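Local coordinates for pyruvate kinase (Cryptosporidium parvum, PDB 4DRS) that catalyses the last step of glycolysis, transferring the phosphoryl group of phosphoenolpyruvate to ADP to give pyruvate and ATP, at the interface of chains A and B. Sequence-based numbering; all coordinates share one arbitrary frame. Chains: chain A/B, Pyruvate kinase.

Contact 1: the interface of chains A and B. Residues chain A 341-342; chain B 294, 332.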
ATOM      1  N   THR A 341       9.260  14.851 -34.922  1.00 83.21           N
ATOM      2  CA  THR A 341       9.211  13.399 -34.957  1.00 81.81           C
ATOM      3  C   THR A 341       8.827  12.872 -33.581  1.00 76.59           C
ATOM      4  O   THR A 341       8.853  13.617 -32.597  1.00 72.61           O
ATOM      5  CB  THR A 341      10.547  12.794 -35.422  1.00 85.93           C
ATOM      6  OG1 THR A 341      11.606  13.256 -34.571  1.00 86.43           O
ATOM      7  CG2 THR A 341      10.836  13.185 -36.874  1.00 88.05           C
ATOM      8  N   ARG A 342       8.461  11.594 -33.530  1.00 76.68           N
ATOM      9  CA  ARG A 342       8.030  10.933 -32.300  1.00 76.98           C
ATOM     10  C   ARG A 342       8.965  11.154 -31.110  1.00 75.47           C
ATOM     11  O   ARG A 342       8.507  11.511 -30.023  1.00 74.68           O
ATOM     12  CB  ARG A 342       7.844   9.436 -32.547  1.00 81.39           C
ATOM     13  CG  ARG A 342       6.482   9.072 -33.107  1.00 84.03           C
ATOM     14  CD  ARG A 342       6.553   7.790 -33.922  1.00 87.02           C
ATOM     15  NE  ARG A 342       5.249   7.383 -34.442  1.00 89.54           N
ATOM     16  CZ  ARG A 342       4.638   7.944 -35.487  1.00 91.10           C
ATOM     17  NH1 ARG A 342       5.200   8.956 -36.141  1.00 90.86           N
ATOM     18  NH2 ARG A 342       3.454   7.488 -35.877  1.00 91.37           N
TER
ATOM     19  N   ARG B 294       5.516   2.861 -36.717  1.00 57.44           N
ATOM     20  CA  ARG B 294       5.139   4.192 -37.180  1.00 61.24           C
ATOM     21  C   ARG B 294       3.881   4.123 -38.051  1.00 63.15           C
ATOM     22  O   ARG B 294       2.868   4.761 -37.743  1.00 64.00           O
ATOM     23  CB  ARG B 294       6.319   4.838 -37.928  1.00 64.44           C
ATOM     24  CG  ARG B 294       6.381   6.360 -37.866  1.00 67.76           C
ATOM     25  CD  ARG B 294       7.806   6.863 -37.621  1.00 69.43           C
ATOM     26  NE  ARG B 294       7.915   8.328 -37.642  1.00 70.91           N
ATOM     27  CZ  ARG B 294       8.964   9.023 -37.195  1.00 70.84           C
ATOM     28  NH1 ARG B 294      10.014   8.401 -36.672  1.00 69.67           N
ATOM     29  NH2 ARG B 294       8.965  10.349 -37.266  1.00 70.37           N
ATOM     30  N   GLU B 332      16.969   8.340 -35.564  1.00 99.85           N
ATOM     31  CA  GLU B 332      16.983   8.930 -36.913  1.00106.23           C
ATOM     32  C   GLU B 332      18.290   9.633 -37.271  1.00108.24           C
ATOM     33  O   GLU B 332      18.787   9.497 -38.392  1.00114.01           O
ATOM     34  CB  GLU B 332      15.837   9.931 -37.073  1.00109.24           C
ATOM     35  CG  GLU B 332      14.450   9.322 -37.203  1.00112.76           C
ATOM     36  CD  GLU B 332      13.364  10.374 -37.352  1.00116.20           C
ATOM     37  OE1 GLU B 332      13.614  11.558 -36.985  1.00115.60           O
ATOM     38  OE2 GLU B 332      12.256  10.019 -37.835  1.00120.81           O
TER
HETATM   39  O   HOH W   1       3.010   7.697 -38.555  1.00 70.49           O
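A:Arg342 lays one face of its guanidinium over the aliphatic stem of B:Arg294, whose CG stands 3.3 Å from A:Arg342 CZ, above the centre of the plane. The two guanidinium planes are turned 39° apart and do not stack. A:Arg342 NH1 comes within 3.2 Å of B:Arg294 NE, but the N-H points away and no hydrogen bond forms. At its other terminal nitrogen, A:Arg342 NH2 is hydrogen-bonded to water 1 at 2.7 Å. That water also lies 3.0 Å from the backbone O of B:Arg294, tying the arginine across the interface to both side chain and main chain of its partner. The methyl CG2 of A:Thr341 meets the B:Arg294 guanidinium at its edge, in plane, 3.4 Å from NH2, and also faces the carboxylate of B:Glu332.

Within chain B, the same carboxylate that meets A:Thr341 also positions B:Arg294: B:Glu332 OE2 forms a salt bridge with B:Arg294 NH1 at 3.0 Å; as a hydrogen bond the pair is bent and weak. B:Arg294 gets there with CG anti to the backbone N (chi1 -151°) and a bend at chi2. The carboxylate probably offsets part of the charge of the paired arginines.

B:Arg294 belongs to the ARGDLG sequence, in the loop after strand 289-293 of the barrel domain, and B:Glu332 starts the 3-10 helix 332-335. A:Thr341 immediately precedes helix 342-354, which A:Arg342 opens.

Contact 2: the interface of chains A and B. Residues chain A 274, 301, 305, 309; chain B 32.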
ATOM      1  N   LEU A 274      29.144  18.914 -14.994  1.00 46.52           N
ATOM      2  CA  LEU A 274      29.356  17.917 -13.943  1.00 47.42           C
ATOM      3  C   LEU A 274      29.425  18.536 -12.547  1.00 47.45           C
ATOM      4  O   LEU A 274      28.829  18.005 -11.606  1.00 47.73           O
ATOM      5  CB  LEU A 274      30.605  17.065 -14.238  1.00 48.08           C
ATOM      6  CG  LEU A 274      30.932  15.868 -13.330  1.00 49.09           C
ATOM      7  CD1 LEU A 274      29.757  14.901 -13.197  1.00 48.38           C
ATOM      8  CD2 LEU A 274      32.173  15.134 -13.826  1.00 49.63           C
ATOM      9  N   ILE A 301      30.327  13.440 -19.062  1.00 67.24           N
ATOM     10  CA  ILE A 301      29.820  12.142 -18.627  1.00 65.75           C
ATOM     11  C   ILE A 301      29.395  11.334 -19.856  1.00 65.03           C
ATOM     12  O   ILE A 301      29.234  11.906 -20.937  1.00 65.08           O
ATOM     13  CB  ILE A 301      28.640  12.288 -17.631  1.00 65.63           C
ATOM     14  CG1 ILE A 301      27.386  12.843 -18.324  1.00 64.96           C
ATOM     15  CG2 ILE A 301      29.042  13.164 -16.451  1.00 65.10           C
ATOM     16  CD1 ILE A 301      26.092  12.518 -17.606  1.00 63.84           C
ATOM     17  N   LYS A 305      24.001   8.439 -19.707  1.00 51.89           N
ATOM     18  CA  LYS A 305      23.743   8.774 -18.309  1.00 50.13           C
ATOM     19  C   LYS A 305      22.992  10.091 -18.123  1.00 47.79           C
ATOM     20  O   LYS A 305      22.469  10.355 -17.041  1.00 47.05           O
ATOM     21  CB  LYS A 305      25.044   8.782 -17.500  1.00 51.71           C
ATOM     22  CG  LYS A 305      25.630   7.397 -17.266  1.00 54.25           C
ATOM     23  CD  LYS A 305      26.916   7.460 -16.461  1.00 56.21           C
ATOM     24  CE  LYS A 305      27.554   6.086 -16.323  1.00 58.29           C
ATOM     25  NZ  LYS A 305      26.822   5.238 -15.343  1.00 59.52           N
ATOM     26  N   ALA A 309      20.490  11.621 -14.828  1.00 39.95           N
ATOM     27  CA  ALA A 309      20.748  12.841 -14.078  1.00 39.93           C
ATOM     28  C   ALA A 309      19.558  13.791 -14.133  1.00 39.35           C
ATOM     29  O   ALA A 309      19.203  14.399 -13.121  1.00 39.29           O
ATOM     30  CB  ALA A 309      22.005  13.527 -14.597  1.00 40.68           C
TER
ATOM     31  N   ILE B  32      27.560   8.612 -11.409  1.00 94.61           N
ATOM     32  CA  ILE B  32      27.975   9.398 -12.575  1.00 93.90           C
ATOM     33  C   ILE B  32      29.256  10.188 -12.286  1.00 96.34           C
ATOM     34  O   ILE B  32      30.260  10.028 -12.981  1.00 97.81           O
ATOM     35  CB  ILE B  32      26.851  10.351 -13.053  1.00 92.65           C
ATOM     36  CG1 ILE B  32      25.657   9.552 -13.588  1.00 90.87           C
ATOM     37  CG2 ILE B  32      27.362  11.294 -14.131  1.00 91.42           C
ATOM     38  CD1 ILE B  32      24.425  10.383 -13.884  1.00 90.08           C
TER
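B:Ile32, just past the N-terminal helix 24-31 of its chain, inserts its side chain as an apolar knob among residues of the partner's pyruvate kinase barrel domain. At the centre, the branch methyl CG2 of B:Ile32 meets the branch methyl CG2 of A:Ile301 at 3.4 Å, a close methyl-to-methyl contact between side chains that cross at a slant. The same B:Ile32 methyl, CG2, lies 3.9 Å from A:Ile301 CD1, so both branches of the partner isoleucine touch it.

The longer branch of B:Ile32 runs the other way, with CG1 anti to the carbonyl carbon (chi1 -66°), and carries CD1 toward helix 306-320. There B:Ile32 CD1 touches A:Ala309 CB at 4.0 Å; the small side chain of the alanine offers a shallow surface on the first turn of that helix. The backbone O of A:Lys305 also lies at this inner end, 3.7 Å from B:Ile32 CD1. A:Leu274, at the start of helix 274-278, is a looser neighbour: its CD1 stays 4.4 Å from B:Ile32 CG2.

Toward the polar rim, A:Lys305 runs antiparallel alongside B:Ile32 and walls it with its hydrocarbon stem. Its CD lies 3.8 Å from B:Ile32 CG1. The lysine chain is extended until a bend at chi4 (-75°); the methylenes make the contact, with NZ near the backbone end of B:Ile32, away from its CD1 tip. A:Lys305 ends the 3-10 helix 303-305 and leads directly into helix 306-320.

Contact 1 and contact 2 belong to one two-fold interface, with the centres of their C-alpha atoms about 26 Å apart, and share no residue. Contact 1 joins charged and polar groups from a barrel loop, a 3-10 helix and the start of helix 342-354, whereas contact 2 is an apolar grip on an N-terminal arm. The arm also contains B:Cys26, which can form an interchain disulfide with A:Cys312 of helix 306-320. Symmetry repeats both. In the four-chain assembly contact 1 would join barrel domain to barrel domain, possibly coupling the interface to the catalytic ARGDLG loop, and contact 2 the arm of one chain to the other's barrel domain.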